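Local coordinates for protein Non-reducing end beta-L-arabinofuranosidase (Bacteroides thetaiotaomicron, PDB 5MQO) that probably hydrolyses glycosidic bonds in complex plant pectin, as a family GH127 enzyme for which aceric acid residues are a likely target, at residues R369-P374 with E585-A590; K334-G339 with S376-E381. All coordinates share one frame; numbering follows the deposited sequence.

Contact 1: residues R369-P374 with E585-A590; sequences RPYQLP and EAHPLA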
ATOM      1  N   ARG A 369     -14.368   0.323 -16.417  1.00 47.85           N
ATOM      2  CA  ARG A 369     -15.773   0.618 -16.091  1.00 47.46           C
ATOM      3  C   ARG A 369     -16.064   0.203 -14.663  1.00 46.81           C
ATOM      4  O   ARG A 369     -15.394  -0.686 -14.141  1.00 46.27           O
ATOM      5  CB  ARG A 369     -16.742  -0.192 -16.962  1.00 50.04           C
ATOM      6  CG  ARG A 369     -16.832   0.196 -18.451  1.00 54.23           C
ATOM      7  CD  ARG A 369     -17.972  -0.553 -19.183  1.00 55.42           C
ATOM      8  NE  ARG A 369     -18.145  -1.915 -18.653  1.00 54.20           N
ATOM      9  CZ  ARG A 369     -17.462  -2.976 -19.057  1.00 54.45           C
ATOM     10  NH1 ARG A 369     -16.578  -2.893 -20.037  1.00 56.22           N
ATOM     11  NH2 ARG A 369     -17.672  -4.145 -18.490  1.00 54.97           N
ATOM     12  N   PRO A 370     -17.067   0.822 -14.021  1.00 46.54           N
ATOM     13  CA  PRO A 370     -17.503   0.328 -12.728  1.00 47.59           C
ATOM     14  C   PRO A 370     -17.799  -1.188 -12.763  1.00 49.15           C
ATOM     15  O   PRO A 370     -18.312  -1.708 -13.772  1.00 51.48           O
ATOM     16  CB  PRO A 370     -18.799   1.121 -12.454  1.00 48.82           C
ATOM     17  CG  PRO A 370     -18.808   2.276 -13.397  1.00 47.71           C
ATOM     18  CD  PRO A 370     -17.676   2.119 -14.357  1.00 47.01           C
ATOM     19  N   TYR A 371     -17.449  -1.882 -11.682  1.00 47.51           N
ATOM     20  CA  TYR A 371     -17.557  -3.327 -11.592  1.00 46.46           C
ATOM     21  C   TYR A 371     -16.879  -4.140 -12.717  1.00 47.60           C
ATOM     22  O   TYR A 371     -17.235  -5.315 -12.925  1.00 52.76           O
ATOM     23  CB  TYR A 371     -19.027  -3.724 -11.461  1.00 45.54           C
ATOM     24  CG  TYR A 371     -19.752  -2.876 -10.475  1.00 46.21           C
ATOM     25  CD1 TYR A 371     -19.534  -3.022  -9.094  1.00 45.83           C
ATOM     26  CD2 TYR A 371     -20.622  -1.878 -10.903  1.00 46.49           C
ATOM     27  CE1 TYR A 371     -20.189  -2.199  -8.174  1.00 45.83           C
ATOM     28  CE2 TYR A 371     -21.300  -1.077  -9.997  1.00 47.07           C
ATOM     29  CZ  TYR A 371     -21.073  -1.231  -8.632  1.00 45.98           C
ATOM     30  OH  TYR A 371     -21.734  -0.396  -7.769  1.00 45.40           O
ATOM     31  N   GLN A 372     -15.922  -3.566 -13.440  1.00 45.63           N
ATOM     32  CA  GLN A 372     -15.197  -4.341 -14.444  1.00 47.10           C
ATOM     33  C   GLN A 372     -13.918  -4.849 -13.795  1.00 46.88           C
ATOM     34  O   GLN A 372     -12.904  -4.136 -13.749  1.00 45.73           O
ATOM     35  CB  GLN A 372     -14.904  -3.516 -15.699  1.00 48.36           C
ATOM     36  CG  GLN A 372     -14.054  -4.228 -16.738  1.00 48.65           C
ATOM     37  CD  GLN A 372     -13.748  -3.371 -17.943  1.00 50.52           C
ATOM     38  OE1 GLN A 372     -13.772  -2.121 -17.902  1.00 54.94           O
ATOM     39  NE2 GLN A 372     -13.446  -4.038 -19.043  1.00 48.97           N
ATOM     40  N   LEU A 373     -13.973  -6.073 -13.273  1.00 48.22           N
ATOM     41  CA  LEU A 373     -12.871  -6.612 -12.460  1.00 49.79           C
ATOM     42  C   LEU A 373     -12.344  -7.972 -12.899  1.00 49.74           C
ATOM     43  O   LEU A 373     -12.291  -8.890 -12.095  1.00 54.35           O
ATOM     44  CB  LEU A 373     -13.283  -6.623 -10.983  1.00 50.48           C
ATOM     45  CG  LEU A 373     -13.622  -5.214 -10.457  1.00 51.94           C
ATOM     46  CD1 LEU A 373     -14.369  -5.291  -9.127  1.00 52.76           C
ATOM     47  CD2 LEU A 373     -12.371  -4.344 -10.347  1.00 52.03           C
ATOM     48  N   PRO A 374     -11.891  -8.091 -14.163  1.00 50.91           N
ATOM     49  CA  PRO A 374     -11.349  -9.355 -14.663  1.00 50.41           C
ATOM     50  C   PRO A 374     -10.132  -9.843 -13.871  1.00 49.21           C
ATOM     51  O   PRO A 374      -9.478  -9.078 -13.204  1.00 48.45           O
ATOM     52  CB  PRO A 374     -10.903  -8.983 -16.081  1.00 50.25           C
ATOM     53  CG  PRO A 374     -10.524  -7.543 -15.980  1.00 49.45           C
ATOM     54  CD  PRO A 374     -11.651  -7.005 -15.144  1.00 50.65           C
ATOM     55  N   GLU A 585     -18.608 -12.858  -1.260  1.00 52.05           N
ATOM     56  CA  GLU A 585     -19.129 -12.722  -2.629  1.00 51.91           C
ATOM     57  C   GLU A 585     -19.052 -11.244  -3.038  1.00 50.72           C
ATOM     58  O   GLU A 585     -18.827 -10.363  -2.197  1.00 47.62           O
ATOM     59  CB  GLU A 585     -20.582 -13.199  -2.715  1.00 54.11           C
ATOM     60  CG  GLU A 585     -21.573 -12.184  -2.135  1.00 58.13           C
ATOM     61  CD  GLU A 585     -22.972 -12.715  -1.932  1.00 60.49           C
ATOM     62  OE1 GLU A 585     -23.454 -13.439  -2.817  1.00 62.66           O
ATOM     63  OE2 GLU A 585     -23.590 -12.384  -0.893  1.00 65.17           O
ATOM     64  N   ALA A 586     -19.295 -10.971  -4.318  1.00 48.96           N
ATOM     65  CA  ALA A 586     -19.153  -9.616  -4.830  1.00 49.51           C
ATOM     66  C   ALA A 586     -20.445  -9.150  -5.466  1.00 51.46           C
ATOM     67  O   ALA A 586     -21.329  -9.947  -5.849  1.00 53.89           O
ATOM     68  CB  ALA A 586     -18.002  -9.517  -5.825  1.00 48.39           C
ATOM     69  N   HIS A 587     -20.548  -7.838  -5.575  1.00 50.41           N
ATOM     70  CA  HIS A 587     -21.727  -7.165  -6.153  1.00 51.56           C
ATOM     71  C   HIS A 587     -22.131  -7.809  -7.511  1.00 52.22           C
ATOM     72  O   HIS A 587     -21.277  -8.217  -8.283  1.00 53.57           O
ATOM     73  CB  HIS A 587     -21.369  -5.670  -6.271  1.00 50.44           C
ATOM     74  CG  HIS A 587     -22.501  -4.787  -6.631  1.00 48.77           C
ATOM     75  ND1 HIS A 587     -23.118  -4.852  -7.853  1.00 48.63           N
ATOM     76  CD2 HIS A 587     -23.095  -3.777  -5.959  1.00 48.41           C
ATOM     77  CE1 HIS A 587     -24.060  -3.930  -7.921  1.00 49.26           C
ATOM     78  NE2 HIS A 587     -24.066  -3.263  -6.781  1.00 49.06           N
ATOM     79  N   PRO A 588     -23.430  -7.954  -7.781  1.00 53.83           N
ATOM     80  CA  PRO A 588     -23.810  -8.723  -8.985  1.00 52.16           C
ATOM     81  C   PRO A 588     -23.352  -8.129 -10.317  1.00 50.46           C
ATOM     82  O   PRO A 588     -23.120  -8.855 -11.275  1.00 51.96           O
ATOM     83  CB  PRO A 588     -25.340  -8.781  -8.913  1.00 53.66           C
ATOM     84  CG  PRO A 588     -25.737  -7.797  -7.839  1.00 55.96           C
ATOM     85  CD  PRO A 588     -24.584  -7.710  -6.898  1.00 54.94           C
ATOM     86  N   LEU A 589     -23.278  -6.817 -10.414  1.00 49.16           N
ATOM     87  CA  LEU A 589     -22.677  -6.165 -11.583  1.00 46.23           C
ATOM     88  C   LEU A 589     -21.176  -6.444 -11.817  1.00 42.86           C
ATOM     89  O   LEU A 589     -20.662  -6.028 -12.797  1.00 39.28           O
ATOM     90  CB  LEU A 589     -22.915  -4.658 -11.526  1.00 47.23           C
ATOM     91  CG  LEU A 589     -24.339  -4.117 -11.651  1.00 49.04           C
ATOM     92  CD1 LEU A 589     -24.303  -2.618 -11.381  1.00 50.76           C
ATOM     93  CD2 LEU A 589     -24.950  -4.342 -13.034  1.00 50.06           C
ATOM     94  N   ALA A 590     -20.469  -7.112 -10.922  1.00 42.99           N
ATOM     95  CA  ALA A 590     -19.110  -7.599 -11.236  1.00 44.17           C
ATOM     96  C   ALA A 590     -19.149  -8.996 -11.891  1.00 44.66           C
ATOM     97  O   ALA A 590     -18.978 -10.022 -11.233  1.00 46.03           O
ATOM     98  CB  ALA A 590     -18.245  -7.619  -9.992  1.00 44.62           C
TER
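Two rings, those of Tyr-371 and His-587, lie face to face as an offset stack, their centroids 4.4 Å apart and their planes tilted by 20°. Tyr-371 CE1 sits over the centre of the imidazole, whereas His-587 ND1 falls over the rim of the tyrosine. The imidazole is also held at its edge: Leu-589 N donates to His-587 ND1 (3.2 Å) in the ring plane, so ND1 acts as an acceptor, which helps to fix the ring's rotation. With CG anti to the backbone N (chi1 -171°), the His-587 ring is carried over to the tyrosine.

Leu-589 meets the tyrosine obliquely, with its CD1 3.6 Å from Tyr-371 CE2. Nearer the backbone, Ala-590 CA points its hydrogen at Tyr-371 O (3.4 Å, 162° at the hydrogen). Putting an alanine in place of Tyr-371 takes the ring away, which would probably uncover one face of the His-587 imidazole and open a gap beside the Leu-589 methyl.

Both loops are shaped by turns: type II from Arg-369 to Gln-372, also tied by Arg-369 N to Gln-372 OE1 (2.9 Å), and type I from His-587 to Ala-590. The first follows strand 361-364 and rests on Arg-333 at the end of helix 317-333; the second links strands 581-584 and 596-601, so the catalytic and C-terminal family regions meet here.

Contact 2: residues K334-G339 with S376-E381; sequences KMYVTG and STAHNE
Tyr-336 and Asn-380 turn toward each other through similar first torsions: in both, CG is anti to the carbonyl carbon and beside the backbone N, at chi1 -69° for the tyrosine and -63° for the asparagine. Asn-380 does this from a left-handed backbone conformation. Asn-380 ND2 comes over one face of the ring, toward its rim, and the amide plane stands almost upright to it, 81° from the ring plane. Asn-380 ND2 is 3.4 Å from Tyr-336 CD1, and Asn-380 OD1 lies 3.3 Å from Tyr-336 CE1. ND2 is hydrogen-bonded to another part of the structure, so the buried amide nitrogen is satisfied while it leans on the ring.

Ala-378 packs at the far end of the same ring, approaching obliquely. Its CB is 3.4 Å from Tyr-336 CZ and 3.3 Å from Tyr-336 OH. Although Ala-378 CB crowds it, the phenol OH donates to the carbonyl O of Pro-374 in a probable hydrogen bond, which helps fix the ring's direction.

At the root of the tyrosine a type I turn runs from Tyr-336 to Gly-339, closed by Gly-339 N on Tyr-336 O at 2.8 Å. Gly-339 has positive phi, where a side chain would be jammed against the preceding carbonyl. Across the contact, Asn-380 O accepts from the side-chain amides of Asn-385 and Asn-431, and Glu-381 takes the N-cap position of helix 382-399.

This is buried loop packing inside the GH127 catalytic region: the start and finish of the long connection from helix 317-333 to helix 382-399 close on each other, consistent with the (alpha/alpha)6 barrel of the six-hairpin glycosidase clan, where loops link successive helices.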
ATOM      1  N   LYS A 334     -14.364  -0.153  -8.263  1.00 46.85           N
ATOM      2  CA  LYS A 334     -13.231  -0.331  -9.170  1.00 46.38           C
ATOM      3  C   LYS A 334     -11.949  -0.878  -8.533  1.00 47.42           C
ATOM      4  O   LYS A 334     -10.854  -0.634  -9.044  1.00 49.55           O
ATOM      5  CB  LYS A 334     -12.929   1.008  -9.826  1.00 44.97           C
ATOM      6  CG  LYS A 334     -14.039   1.510 -10.703  1.00 45.54           C
ATOM      7  CD  LYS A 334     -13.603   2.756 -11.440  1.00 45.63           C
ATOM      8  CE  LYS A 334     -14.793   3.464 -12.072  1.00 45.93           C
ATOM      9  NZ  LYS A 334     -14.311   4.727 -12.695  1.00 47.06           N
ATOM     10  N   MET A 335     -12.062  -1.613  -7.431  1.00 47.64           N
ATOM     11  CA  MET A 335     -10.883  -2.078  -6.704  1.00 45.91           C
ATOM     12  C   MET A 335     -10.985  -3.558  -6.560  1.00 44.91           C
ATOM     13  O   MET A 335     -12.044  -4.078  -6.191  1.00 45.78           O
ATOM     14  CB  MET A 335     -10.842  -1.464  -5.326  1.00 46.60           C
ATOM     15  CG  MET A 335      -9.694  -1.931  -4.460  1.00 46.41           C
ATOM     16  SD  MET A 335      -9.684  -1.054  -2.895  1.00 49.08           S
ATOM     17  CE  MET A 335     -10.841  -2.090  -2.010  1.00 47.36           C
ATOM     18  N   TYR A 336      -9.883  -4.243  -6.814  1.00 43.66           N
ATOM     19  CA  TYR A 336      -9.845  -5.674  -6.551  1.00 45.51           C
ATOM     20  C   TYR A 336      -9.877  -5.956  -5.029  1.00 46.39           C
ATOM     21  O   TYR A 336      -9.477  -5.114  -4.220  1.00 48.41           O
ATOM     22  CB  TYR A 336      -8.646  -6.300  -7.224  1.00 43.56           C
ATOM     23  CG  TYR A 336      -8.781  -6.301  -8.697  1.00 44.09           C
ATOM     24  CD1 TYR A 336      -8.346  -5.229  -9.472  1.00 45.82           C
ATOM     25  CD2 TYR A 336      -9.335  -7.385  -9.341  1.00 45.55           C
ATOM     26  CE1 TYR A 336      -8.460  -5.251 -10.871  1.00 46.25           C
ATOM     27  CE2 TYR A 336      -9.473  -7.423 -10.720  1.00 46.00           C
ATOM     28  CZ  TYR A 336      -9.031  -6.365 -11.495  1.00 46.69           C
ATOM     29  OH  TYR A 336      -9.177  -6.430 -12.874  1.00 47.65           O
ATOM     30  N   VAL A 337     -10.342  -7.142  -4.654  1.00 46.64           N
ATOM     31  CA  VAL A 337     -10.445  -7.561  -3.239  1.00 46.24           C
ATOM     32  C   VAL A 337      -9.125  -7.540  -2.445  1.00 46.07           C
ATOM     33  O   VAL A 337      -9.148  -7.476  -1.233  1.00 47.92           O
ATOM     34  CB  VAL A 337     -11.110  -8.951  -3.155  1.00 48.19           C
ATOM     35  CG1 VAL A 337     -10.163 -10.016  -3.705  1.00 49.82           C
ATOM     36  CG2 VAL A 337     -11.556  -9.293  -1.735  1.00 48.29           C
ATOM     37  N   THR A 338      -7.996  -7.573  -3.144  1.00 47.03           N
ATOM     38  CA  THR A 338      -6.657  -7.391  -2.588  1.00 46.02           C
ATOM     39  C   THR A 338      -6.197  -5.933  -2.442  1.00 45.49           C
ATOM     40  O   THR A 338      -5.056  -5.673  -2.036  1.00 43.29           O
ATOM     41  CB  THR A 338      -5.630  -8.074  -3.519  1.00 47.43           C
ATOM     42  OG1 THR A 338      -5.675  -7.490  -4.827  1.00 47.07           O
ATOM     43  CG2 THR A 338      -5.921  -9.554  -3.647  1.00 48.94           C
ATOM     44  N   GLY A 339      -7.062  -4.982  -2.788  1.00 47.12           N
ATOM     45  CA  GLY A 339      -6.721  -3.537  -2.753  1.00 47.72           C
ATOM     46  C   GLY A 339      -6.081  -3.007  -4.033  1.00 46.50           C
ATOM     47  O   GLY A 339      -5.855  -1.811  -4.169  1.00 43.59           O
ATOM     48  N   SER A 376      -7.669 -12.860 -14.899  1.00 46.50           N
ATOM     49  CA  SER A 376      -6.490 -13.206 -15.692  1.00 45.74           C
ATOM     50  C   SER A 376      -5.809 -11.974 -16.259  1.00 45.58           C
ATOM     51  O   SER A 376      -4.584 -11.950 -16.340  1.00 50.14           O
ATOM     52  CB  SER A 376      -6.818 -14.145 -16.863  1.00 45.91           C
ATOM     53  OG  SER A 376      -7.452 -15.354 -16.463  1.00 48.21           O
ATOM     54  N   THR A 377      -6.577 -10.961 -16.651  1.00 44.43           N
ATOM     55  CA  THR A 377      -6.002  -9.778 -17.232  1.00 45.38           C
ATOM     56  C   THR A 377      -5.997  -8.561 -16.309  1.00 45.99           C
ATOM     57  O   THR A 377      -5.791  -7.446 -16.787  1.00 48.60           O
ATOM     58  CB  THR A 377      -6.693  -9.430 -18.563  1.00 46.20           C
ATOM     59  OG1 THR A 377      -8.084  -9.244 -18.334  1.00 46.93           O
ATOM     60  CG2 THR A 377      -6.497 -10.567 -19.584  1.00 46.42           C
ATOM     61  N   ALA A 378      -6.186  -8.744 -15.006  1.00 46.90           N
ATOM     62  CA  ALA A 378      -5.986  -7.634 -14.049  1.00 48.31           C
ATOM     63  C   ALA A 378      -4.553  -7.167 -14.140  1.00 50.40           C
ATOM     64  O   ALA A 378      -3.635  -7.985 -14.083  1.00 52.21           O
ATOM     65  CB  ALA A 378      -6.279  -8.068 -12.632  1.00 48.10           C
ATOM     66  N   HIS A 379      -4.364  -5.869 -14.342  1.00 52.73           N
ATOM     67  CA  HIS A 379      -3.019  -5.290 -14.482  1.00 53.69           C
ATOM     68  C   HIS A 379      -2.424  -5.154 -13.087  1.00 51.55           C
ATOM     69  O   HIS A 379      -1.480  -5.858 -12.773  1.00 50.09           O
ATOM     70  CB  HIS A 379      -3.068  -3.952 -15.227  1.00 55.93           C
ATOM     71  CG  HIS A 379      -1.727  -3.395 -15.561  1.00 58.67           C
ATOM     72  ND1 HIS A 379      -1.055  -3.721 -16.715  1.00 63.28           N
ATOM     73  CD2 HIS A 379      -0.937  -2.519 -14.902  1.00 60.13           C
ATOM     74  CE1 HIS A 379       0.101  -3.076 -16.748  1.00 64.49           C
ATOM     75  NE2 HIS A 379       0.195  -2.338 -15.658  1.00 62.23           N
ATOM     76  N   ASN A 380      -3.008  -4.302 -12.246  1.00 50.23           N
ATOM     77  CA  ASN A 380      -2.602  -4.166 -10.838  1.00 50.83           C
ATOM     78  C   ASN A 380      -1.094  -4.023 -10.619  1.00 51.64           C
ATOM     79  O   ASN A 380      -0.457  -4.706  -9.813  1.00 51.45           O
ATOM     80  CB  ASN A 380      -3.144  -5.335 -10.068  1.00 52.16           C
ATOM     81  CG  ASN A 380      -4.647  -5.361 -10.064  1.00 54.55           C
ATOM     82  OD1 ASN A 380      -5.307  -4.327 -10.260  1.00 56.63           O
ATOM     83  ND2 ASN A 380      -5.208  -6.544  -9.818  1.00 55.71           N
ATOM     84  N   GLU A 381      -0.539  -3.111 -11.391  1.00 52.92           N
ATOM     85  CA  GLU A 381       0.816  -2.636 -11.232  1.00 51.52           C
ATOM     86  C   GLU A 381       1.098  -2.327  -9.747  1.00 50.02           C
ATOM     87  O   GLU A 381       0.330  -1.612  -9.104  1.00 47.82           O
ATOM     88  CB  GLU A 381       0.950  -1.399 -12.115  1.00 51.99           C
ATOM     89  CG  GLU A 381       2.152  -0.550 -11.861  1.00 54.66           C
ATOM     90  CD  GLU A 381       2.466   0.332 -13.033  1.00 55.86           C
ATOM     91  OE1 GLU A 381       1.507   0.777 -13.750  1.00 54.15           O
ATOM     92  OE2 GLU A 381       3.689   0.559 -13.199  1.00 58.12           O
TER

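In the fold
The centres of contacts 1 and 2 are about 11 Å apart, and their segments alternate along the chain: 334-339, 369-374, 376-381, then 585-590. The first three all belong to the connection between helices 317-333 and 382-399, while the fourth comes from the C-terminal family region. Contact 2 is the inner one, buried about 13 Å from the chain centre; contact 1, partly buried, lies about 22 Å out. They touch directly, since Tyr-336 of contact 2 reaches Pro-374 and Leu-373 of contact 1, and Lys-334 packs on Pro-370. The connection, which includes two short strands, thus packs on itself on the inner side and on the beta-rich C-terminal region farther out.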